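Local structure of hypothetical conserved protein, GK1056 (Geobacillus kaustophilus, 2QYH) at residues D9-L14 / T43-F48; G182-G187 / L209-M214; V222-A227 / F237-V242. The protein is of unknown function but belongs to the haloacid dehalogenase-like hydrolases and may be a magnesium-dependent phosphatase. All blocks are in the same frame, centred on the assembly; numbering follows the deposited sequence.

Interaction 1 (D9-L14 / T43-F48)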
loop_
_atom_site.group_PDB
_atom_site.type_symbol
_atom_site.label_atom_id
_atom_site.label_comp_id
_atom_site.label_asym_id
_atom_site.label_seq_id
_atom_site.Cartn_x
_atom_site.Cartn_y
_atom_site.Cartn_z
ATOM N N ASP D 9 -5.993 -15.349 0.783
ATOM C CA ASP D 9 -6.893 -14.241 1.038
ATOM C C ASP D 9 -5.965 -13.323 1.834
ATOM O O ASP D 9 -4.924 -13.780 2.310
ATOM C CB ASP D 9 -8.082 -14.687 1.885
ATOM C CG ASP D 9 -9.041 -13.550 2.183
ATOM O OD1 ASP D 9 -9.395 -12.810 1.234
ATOM O OD2 ASP D 9 -9.442 -13.402 3.361
ATOM N N ILE D 10 -6.310 -12.050 1.987
ATOM C CA ILE D 10 -5.426 -11.128 2.696
ATOM C C ILE D 10 -5.539 -11.096 4.231
ATOM O O ILE D 10 -4.684 -11.659 4.931
ATOM C CB ILE D 10 -5.581 -9.698 2.120
ATOM C CG1 ILE D 10 -5.283 -9.724 0.620
ATOM C CG2 ILE D 10 -4.614 -8.740 2.786
ATOM C CD1 ILE D 10 -5.696 -8.467 -0.110
ATOM N N ASP D 11 -6.577 -10.450 4.759
ATOM C CA ASP D 11 -6.743 -10.349 6.209
ATOM C C ASP D 11 -7.027 -11.667 6.909
ATOM O O ASP D 11 -7.939 -12.401 6.534
ATOM C CB ASP D 11 -7.854 -9.369 6.564
ATOM C CG ASP D 11 -7.509 -7.947 6.212
ATOM O OD1 ASP D 11 -6.307 -7.610 6.166
ATOM O OD2 ASP D 11 -8.453 -7.160 6.000
ATOM N N GLY D 12 -6.247 -11.947 7.947
ATOM C CA GLY D 12 -6.419 -13.178 8.693
ATOM C C GLY D 12 -5.615 -14.316 8.100
ATOM O O GLY D 12 -5.407 -15.332 8.754
ATOM N N THR D 13 -5.159 -14.153 6.860
ATOM C CA THR D 13 -4.379 -15.191 6.203
ATOM C C THR D 13 -2.940 -14.740 5.978
ATOM O O THR D 13 -2.010 -15.383 6.453
ATOM C CB THR D 13 -5.002 -15.581 4.857
ATOM O OG1 THR D 13 -6.368 -15.963 5.057
ATOM C CG2 THR D 13 -4.240 -16.742 4.233
ATOM N N LEU D 14 -2.752 -13.644 5.250
ATOM C CA LEU D 14 -1.407 -13.136 5.009
ATOM C C LEU D 14 -1.050 -12.161 6.117
ATOM O O LEU D 14 0.097 -12.096 6.551
ATOM C CB LEU D 14 -1.326 -12.423 3.662
ATOM C CG LEU D 14 -1.366 -13.264 2.385
ATOM C CD1 LEU D 14 -1.363 -12.335 1.182
ATOM C CD2 LEU D 14 -0.172 -14.202 2.335
ATOM N N THR D 43 -9.040 -12.017 -3.740
ATOM C CA THR D 43 -9.767 -11.119 -2.856
ATOM C C THR D 43 -10.908 -10.381 -3.546
ATOM O O THR D 43 -11.003 -10.361 -4.770
ATOM C CB THR D 43 -8.796 -10.073 -2.265
ATOM O OG1 THR D 43 -9.494 -9.212 -1.361
ATOM C CG2 THR D 43 -8.188 -9.238 -3.380
ATOM N N GLY D 44 -11.774 -9.775 -2.743
ATOM C CA GLY D 44 -12.880 -9.023 -3.298
ATOM C C GLY D 44 -12.462 -7.577 -3.503
ATOM O O GLY D 44 -13.184 -6.790 -4.116
ATOM N N ARG D 45 -11.281 -7.237 -2.995
ATOM C CA ARG D 45 -10.752 -5.881 -3.095
ATOM C C ARG D 45 -10.349 -5.462 -4.498
ATOM O O ARG D 45 -10.197 -6.289 -5.401
ATOM C CB ARG D 45 -9.532 -5.723 -2.193
ATOM C CG ARG D 45 -9.779 -6.044 -0.754
ATOM C CD ARG D 45 -8.526 -5.798 0.040
ATOM N NE ARG D 45 -8.688 -6.150 1.445
ATOM C CZ ARG D 45 -7.769 -5.918 2.375
ATOM N NH1 ARG D 45 -6.619 -5.330 2.053
ATOM N NH2 ARG D 45 -8.007 -6.267 3.628
ATOM N N ALA D 46 -10.173 -4.156 -4.659
ATOM C CA ALA D 46 -9.747 -3.577 -5.925
ATOM C C ALA D 46 -8.226 -3.685 -5.954
ATOM O O ALA D 46 -7.575 -3.631 -4.916
ATOM C CB ALA D 46 -10.158 -2.121 -5.990
ATOM N N PRO D 47 -7.639 -3.846 -7.141
ATOM C CA PRO D 47 -6.179 -3.948 -7.206
ATOM C C PRO D 47 -5.448 -2.890 -6.363
ATOM O O PRO D 47 -4.565 -3.222 -5.569
ATOM C CB PRO D 47 -5.898 -3.805 -8.695
ATOM C CG PRO D 47 -7.084 -4.508 -9.311
ATOM C CD PRO D 47 -8.250 -4.005 -8.472
ATOM N N PHE D 48 -5.830 -1.626 -6.521
ATOM C CA PHE D 48 -5.189 -0.542 -5.789
ATOM C C PHE D 48 -5.378 -0.586 -4.281
ATOM O O PHE D 48 -4.779 0.208 -3.559
ATOM C CB PHE D 48 -5.654 0.826 -6.312
ATOM C CG PHE D 48 -7.114 1.111 -6.091
ATOM C CD1 PHE D 48 -8.052 0.846 -7.086
ATOM C CD2 PHE D 48 -7.556 1.649 -4.883
ATOM C CE1 PHE D 48 -9.412 1.113 -6.881
ATOM C CE2 PHE D 48 -8.916 1.918 -4.667
ATOM C CZ PHE D 48 -9.842 1.649 -5.667
HETATM O O HOH W 1 -5.808 -5.165 5.666
#
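The loop after strand 5-8, with the D9, D11 and T13 pattern expected of the first motif in a haloacid dehalogenase-like hydrolase, meets the loop after strand 38-42 where D11 and I10 take hold of R45. D11 OD2 forms a salt bridge with R45 NH2 at 2.6 Å, entering at the edge of the guanidinium and in its plane. Carboxylate and guanidinium planes stand 67° apart, so the pairing rests on one oxygen and one nitrogen instead of a flat two-pronged fork. A water bridges the other carboxylate branch to the same nitrogen: it donates to D11 OD1 and accepts from R45 NH2 at 3.2 Å, again in the guanidinium plane. I10 works differently, its CD1 methyl lying over one guanidinium face, 3.9 Å from R45 NH1, while also touching R45 CD. The same methyl reaches T43, 4.1 Å from T43 OG1. With OG1 anti to its own backbone N (chi1 -178°), T43 accepts from R45 N at 3.1 Å and 172°, an ST turn that sets the root of the arginine, whose chain then runs extended from CG to NE. An alanine in place of R45 would probably leave D11 OD2 without its charged mate and open a gap above the I10 methyl. The glycerol bonded to R45 NH2, probably from the crystallisation liquor, may mark a pocket, and a guanidinium held at its edge by D11 could there meet an anionic group.

Interaction 2 (G182-G187 / L209-M214)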
loop_
_atom_site.group_PDB
_atom_site.type_symbol
_atom_site.label_atom_id
_atom_site.label_comp_id
_atom_site.label_asym_id
_atom_site.label_seq_id
_atom_site.Cartn_x
_atom_site.Cartn_y
_atom_site.Cartn_z
ATOM N N GLY D 182 -20.656 -13.621 -10.470
ATOM C CA GLY D 182 -19.264 -13.380 -10.152
ATOM C C GLY D 182 -18.881 -13.683 -8.713
ATOM O O GLY D 182 -19.632 -13.390 -7.776
ATOM N N SER D 183 -17.704 -14.277 -8.541
ATOM C CA SER D 183 -17.174 -14.602 -7.217
ATOM C C SER D 183 -15.684 -14.887 -7.384
ATOM O O SER D 183 -15.233 -15.218 -8.484
ATOM C CB SER D 183 -17.878 -15.823 -6.624
ATOM O OG SER D 183 -17.342 -17.026 -7.139
ATOM N N LYS D 184 -14.910 -14.764 -6.311
ATOM C CA LYS D 184 -13.486 -14.997 -6.452
ATOM C C LYS D 184 -13.141 -16.448 -6.725
ATOM O O LYS D 184 -12.113 -16.726 -7.347
ATOM C CB LYS D 184 -12.703 -14.461 -5.245
ATOM C CG LYS D 184 -12.933 -15.139 -3.913
ATOM C CD LYS D 184 -12.055 -14.480 -2.859
ATOM C CE LYS D 184 -12.202 -15.146 -1.500
ATOM N NZ LYS D 184 -11.318 -14.539 -0.463
ATOM N N ALA D 185 -13.988 -17.377 -6.294
ATOM C CA ALA D 185 -13.701 -18.782 -6.561
ATOM C C ALA D 185 -13.841 -18.967 -8.061
ATOM O O ALA D 185 -13.104 -19.737 -8.678
ATOM C CB ALA D 185 -14.677 -19.684 -5.828
ATOM N N GLU D 186 -14.788 -18.234 -8.640
ATOM C CA GLU D 186 -15.047 -18.279 -10.074
ATOM C C GLU D 186 -13.839 -17.707 -10.808
ATOM O O GLU D 186 -13.436 -18.215 -11.856
ATOM C CB GLU D 186 -16.299 -17.458 -10.396
ATOM C CG GLU D 186 -16.773 -17.546 -11.836
ATOM C CD GLU D 186 -17.042 -18.972 -12.293
ATOM O OE1 GLU D 186 -17.344 -19.839 -11.436
ATOM O OE2 GLU D 186 -16.966 -19.217 -13.517
ATOM N N GLY D 187 -13.271 -16.644 -10.247
ATOM C CA GLY D 187 -12.103 -16.027 -10.847
ATOM C C GLY D 187 -10.945 -17.003 -10.796
ATOM O O GLY D 187 -10.128 -17.061 -11.713
ATOM N N LEU D 209 -15.608 -16.388 6.257
ATOM C CA LEU D 209 -16.749 -16.980 5.572
ATOM C C LEU D 209 -16.721 -16.694 4.072
ATOM O O LEU D 209 -17.220 -17.487 3.272
ATOM C CB LEU D 209 -18.037 -16.437 6.181
ATOM C CG LEU D 209 -18.172 -16.583 7.703
ATOM C CD1 LEU D 209 -19.385 -15.804 8.174
ATOM C CD2 LEU D 209 -18.282 -18.064 8.083
ATOM N N ASN D 210 -16.139 -15.563 3.685
ATOM C CA ASN D 210 -16.064 -15.229 2.265
ATOM C C ASN D 210 -15.035 -16.116 1.555
ATOM O O ASN D 210 -14.908 -16.092 0.330
ATOM C CB ASN D 210 -15.741 -13.740 2.072
ATOM C CG ASN D 210 -14.360 -13.361 2.563
ATOM O OD1 ASN D 210 -13.682 -14.136 3.233
ATOM N ND2 ASN D 210 -13.940 -12.148 2.234
ATOM N N ASP D 211 -14.325 -16.921 2.340
ATOM C CA ASP D 211 -13.333 -17.832 1.805
ATOM C C ASP D 211 -13.873 -19.251 1.641
ATOM O O ASP D 211 -13.187 -20.118 1.091
ATOM C CB ASP D 211 -12.105 -17.875 2.715
ATOM C CG ASP D 211 -11.353 -16.562 2.744
ATOM O OD1 ASP D 211 -11.076 -16.024 1.652
ATOM O OD2 ASP D 211 -11.027 -16.070 3.847
ATOM N N ILE D 212 -15.097 -19.492 2.107
ATOM C CA ILE D 212 -15.679 -20.826 2.032
ATOM C C ILE D 212 -15.804 -21.409 0.638
ATOM O O ILE D 212 -15.391 -22.548 0.403
ATOM C CB ILE D 212 -17.059 -20.876 2.722
ATOM C CG1 ILE D 212 -16.876 -20.807 4.244
ATOM C CG2 ILE D 212 -17.792 -22.148 2.335
ATOM C CD1 ILE D 212 -18.169 -20.713 5.018
ATOM N N GLU D 213 -16.370 -20.649 -0.292
ATOM C CA GLU D 213 -16.525 -21.158 -1.649
ATOM C C GLU D 213 -15.162 -21.494 -2.244
ATOM O O GLU D 213 -14.971 -22.561 -2.827
ATOM C CB GLU D 213 -17.243 -20.138 -2.531
ATOM C CG GLU D 213 -17.414 -20.602 -3.963
ATOM C CD GLU D 213 -17.830 -19.481 -4.888
ATOM O OE1 GLU D 213 -17.303 -18.353 -4.721
ATOM O OE2 GLU D 213 -18.667 -19.731 -5.785
HETATM N N MSE D 214 -14.215 -20.578 -2.084
HETATM C CA MSE D 214 -12.861 -20.773 -2.591
HETATM C C MSE D 214 -12.245 -22.053 -2.039
HETATM O O MSE D 214 -11.744 -22.897 -2.790
HETATM C CB MSE D 214 -11.981 -19.583 -2.213
HETATM C CG MSE D 214 -10.501 -19.875 -2.296
HETATM SE SE MSE D 214 -9.435 -18.330 -1.929
HETATM C CE MSE D 214 -9.313 -18.430 -0.003
#
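K184 NZ is gripped by two carboxylates, D211 across the contact and D9 beyond it, with a weak hydrogen bond to A42 O besides. The D211 arm is a salt bridge of 2.6 Å from K184 NZ to D211 OD1, the ammonium meeting that oxygen nearly along its C-O axis. The other branch, OD2, accepts from the backbone N of D207 and of G208, which would fix the carboxylate's rotation and leave OD1 for the lysine. K184 CG sits in the crowded position between the backbone N and the carbonyl carbon (chi1 66°), and from there the chain extends fully, past N210 toward D211; its CE lies 3.4 Å from N210 O and 4.2 Å from the selenium, SE, of selenomethionine M214. One residue earlier, S183 OG serves two partners. It donates to E213 OE1 at 2.8 Å, meeting the syn side of the carboxylate 24° out of its plane, and accepts from E186 N at 3.2 Å as the N-cap of helix 184-195. A serine hydroxyl thus caps one helix while tying it to a side chain of the next. E213 extends over A185, whose CB lies 3.4 Å from E213 CG, and the same methyl packs 3.9 Å from M214 CA. The polar clasp at S183 lies toward the exposed side, that at K184 in the buried interior, with the small A185 methyl packed between them against E213 and M214. K184 held between D9 of the first motif's loop and D211, four residues after D207, is consistent with the first, third and fourth motifs meeting in the haloacid dehalogenase fold.

Interaction 3 (V222-A227 / F237-V242)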
loop_
_atom_site.group_PDB
_atom_site.type_symbol
_atom_site.label_atom_id
_atom_site.label_comp_id
_atom_site.label_asym_id
_atom_site.label_seq_id
_atom_site.Cartn_x
_atom_site.Cartn_y
_atom_site.Cartn_z
ATOM N N VAL D 222 -7.234 -24.847 2.684
ATOM C CA VAL D 222 -6.605 -24.760 3.988
ATOM C C VAL D 222 -7.186 -23.628 4.822
ATOM O O VAL D 222 -7.151 -22.464 4.419
ATOM C CB VAL D 222 -5.093 -24.543 3.860
ATOM C CG1 VAL D 222 -4.452 -24.554 5.237
ATOM C CG2 VAL D 222 -4.491 -25.626 2.986
ATOM N N ALA D 223 -7.731 -23.981 5.981
ATOM C CA ALA D 223 -8.299 -22.997 6.895
ATOM C C ALA D 223 -7.228 -22.668 7.924
ATOM O O ALA D 223 -6.449 -23.536 8.306
ATOM C CB ALA D 223 -9.528 -23.564 7.597
HETATM N N MSE D 224 -7.190 -21.419 8.370
HETATM C CA MSE D 224 -6.226 -20.982 9.386
HETATM C C MSE D 224 -6.695 -21.409 10.786
HETATM O O MSE D 224 -7.893 -21.512 11.023
HETATM C CB MSE D 224 -6.130 -19.456 9.383
HETATM C CG MSE D 224 -5.879 -18.827 8.002
HETATM SE SE MSE D 224 -4.005 -19.262 7.356
HETATM C CE MSE D 224 -2.852 -18.099 8.537
ATOM N N GLY D 225 -5.742 -21.578 11.704
ATOM C CA GLY D 225 -6.027 -21.953 13.075
ATOM C C GLY D 225 -7.213 -21.262 13.738
ATOM O O GLY D 225 -8.007 -21.931 14.410
ATOM N N ASN D 226 -7.370 -19.952 13.598
ATOM C CA ASN D 226 -8.515 -19.321 14.245
ATOM C C ASN D 226 -9.630 -18.967 13.283
ATOM O O ASN D 226 -10.304 -17.945 13.448
ATOM C CB ASN D 226 -8.075 -18.069 15.038
ATOM C CG ASN D 226 -7.121 -18.411 16.165
ATOM O OD1 ASN D 226 -7.233 -19.479 16.773
ATOM N ND2 ASN D 226 -6.181 -17.518 16.451
ATOM N N ALA D 227 -9.849 -19.816 12.290
ATOM C CA ALA D 227 -10.908 -19.547 11.326
ATOM C C ALA D 227 -12.279 -19.996 11.843
ATOM O O ALA D 227 -12.373 -20.858 12.714
ATOM C CB ALA D 227 -10.599 -20.264 9.991
ATOM N N PHE D 237 -7.592 -29.214 5.276
ATOM C CA PHE D 237 -6.569 -29.196 6.301
ATOM C C PHE D 237 -6.630 -27.875 7.057
ATOM O O PHE D 237 -6.806 -26.815 6.458
ATOM C CB PHE D 237 -5.194 -29.404 5.657
ATOM C CG PHE D 237 -4.046 -29.263 6.607
ATOM C CD1 PHE D 237 -3.445 -28.024 6.814
ATOM C CD2 PHE D 237 -3.562 -30.366 7.303
ATOM C CE1 PHE D 237 -2.376 -27.885 7.700
ATOM C CE2 PHE D 237 -2.493 -30.241 8.196
ATOM C CZ PHE D 237 -1.898 -28.997 8.394
ATOM N N VAL D 238 -6.516 -27.947 8.380
ATOM C CA VAL D 238 -6.538 -26.753 9.214
ATOM C C VAL D 238 -5.125 -26.566 9.748
ATOM O O VAL D 238 -4.562 -27.468 10.370
ATOM C CB VAL D 238 -7.518 -26.903 10.403
ATOM C CG1 VAL D 238 -7.554 -25.614 11.224
ATOM C CG2 VAL D 238 -8.911 -27.238 9.889
ATOM N N THR D 239 -4.549 -25.398 9.488
ATOM C CA THR D 239 -3.196 -25.112 9.938
ATOM C C THR D 239 -3.234 -24.274 11.207
ATOM O O THR D 239 -4.304 -24.007 11.746
ATOM C CB THR D 239 -2.403 -24.368 8.846
ATOM O OG1 THR D 239 -1.021 -24.316 9.216
ATOM C CG2 THR D 239 -2.938 -22.953 8.660
ATOM N N LYS D 240 -2.069 -23.849 11.682
ATOM C CA LYS D 240 -2.013 -23.056 12.898
ATOM C C LYS D 240 -2.534 -21.652 12.653
ATOM O O LYS D 240 -2.785 -21.266 11.516
ATOM C CB LYS D 240 -0.580 -23.009 13.425
ATOM C CG LYS D 240 -0.017 -24.387 13.681
ATOM C CD LYS D 240 1.384 -24.331 14.221
ATOM C CE LYS D 240 1.965 -25.733 14.302
ATOM N NZ LYS D 240 3.380 -25.743 14.775
ATOM N N PRO D 241 -2.735 -20.875 13.727
ATOM C CA PRO D 241 -3.233 -19.505 13.572
ATOM C C PRO D 241 -2.233 -18.677 12.762
ATOM O O PRO D 241 -1.062 -19.050 12.642
ATOM C CB PRO D 241 -3.361 -19.026 15.014
ATOM C CG PRO D 241 -3.679 -20.295 15.753
ATOM C CD PRO D 241 -2.697 -21.261 15.149
ATOM N N VAL D 242 -2.696 -17.554 12.216
ATOM C CA VAL D 242 -1.844 -16.695 11.402
ATOM C C VAL D 242 -0.587 -16.205 12.119
ATOM O O VAL D 242 0.481 -16.108 11.517
ATOM C CB VAL D 242 -2.622 -15.476 10.878
ATOM C CG1 VAL D 242 -3.091 -14.615 12.046
ATOM C CG2 VAL D 242 -1.744 -14.673 9.922
#
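The ring of F237 is met at its edge, near its plane, by V222 CG1, which lies 3.9 Å from F237 CD1; the two side chains run side by side on one face of the sheet, while A223 and V238 pair on the other. Parallel bridges join these strands, carried by A223 N to F237 O at 3.0 Å and T239 N to A223 O at 2.9 Å. Past the strands the segments still touch: G225 N donates to K240 O at 3.0 Å, but from above the carbonyl plane, 76° out of it. G225 CA comes 3.5 Å from P241 N, and a CB would collide there, making glycine the natural fit. Bent at chi2 and chi3, selenomethionine M224 folds its methyl back across, CE resting 3.5 Å from V242 CB, with SE 4.1 Å from T239 CG2. T239 OG1 is bonded to G246 O. The two strands belong to a beta-alpha-beta unit: helix 229-234 connects them and covers A223 and V238, helix 246-253 lies against F237, M224 and T239, and strand 237-238 ends the mixed sheet beyond 220-223.

Overall arrangement
Interactions 1 and 2, their centres about 12 Å apart, meet directly in what is probably the active site: D9 OD1 lies 3.1 Å from K184 NZ in a salt bridge, and D9 OD2 is 3.1 Å from D211 OD2. The clustering of D9 and D211 is consistent with the magnesium site generally assigned to the family. Interaction 3 stands further off, its centre about 17 Å from both. It touches interaction 1 by packing, T13 O lying 3.5 Å from M224 CE and G12 O 3.5 Å from V242 CB, so the loops that follow strands 220-223 and 237-238 pack against the motif loop. Interactions 2 and 3 remain about 6 Å apart at their nearest atoms.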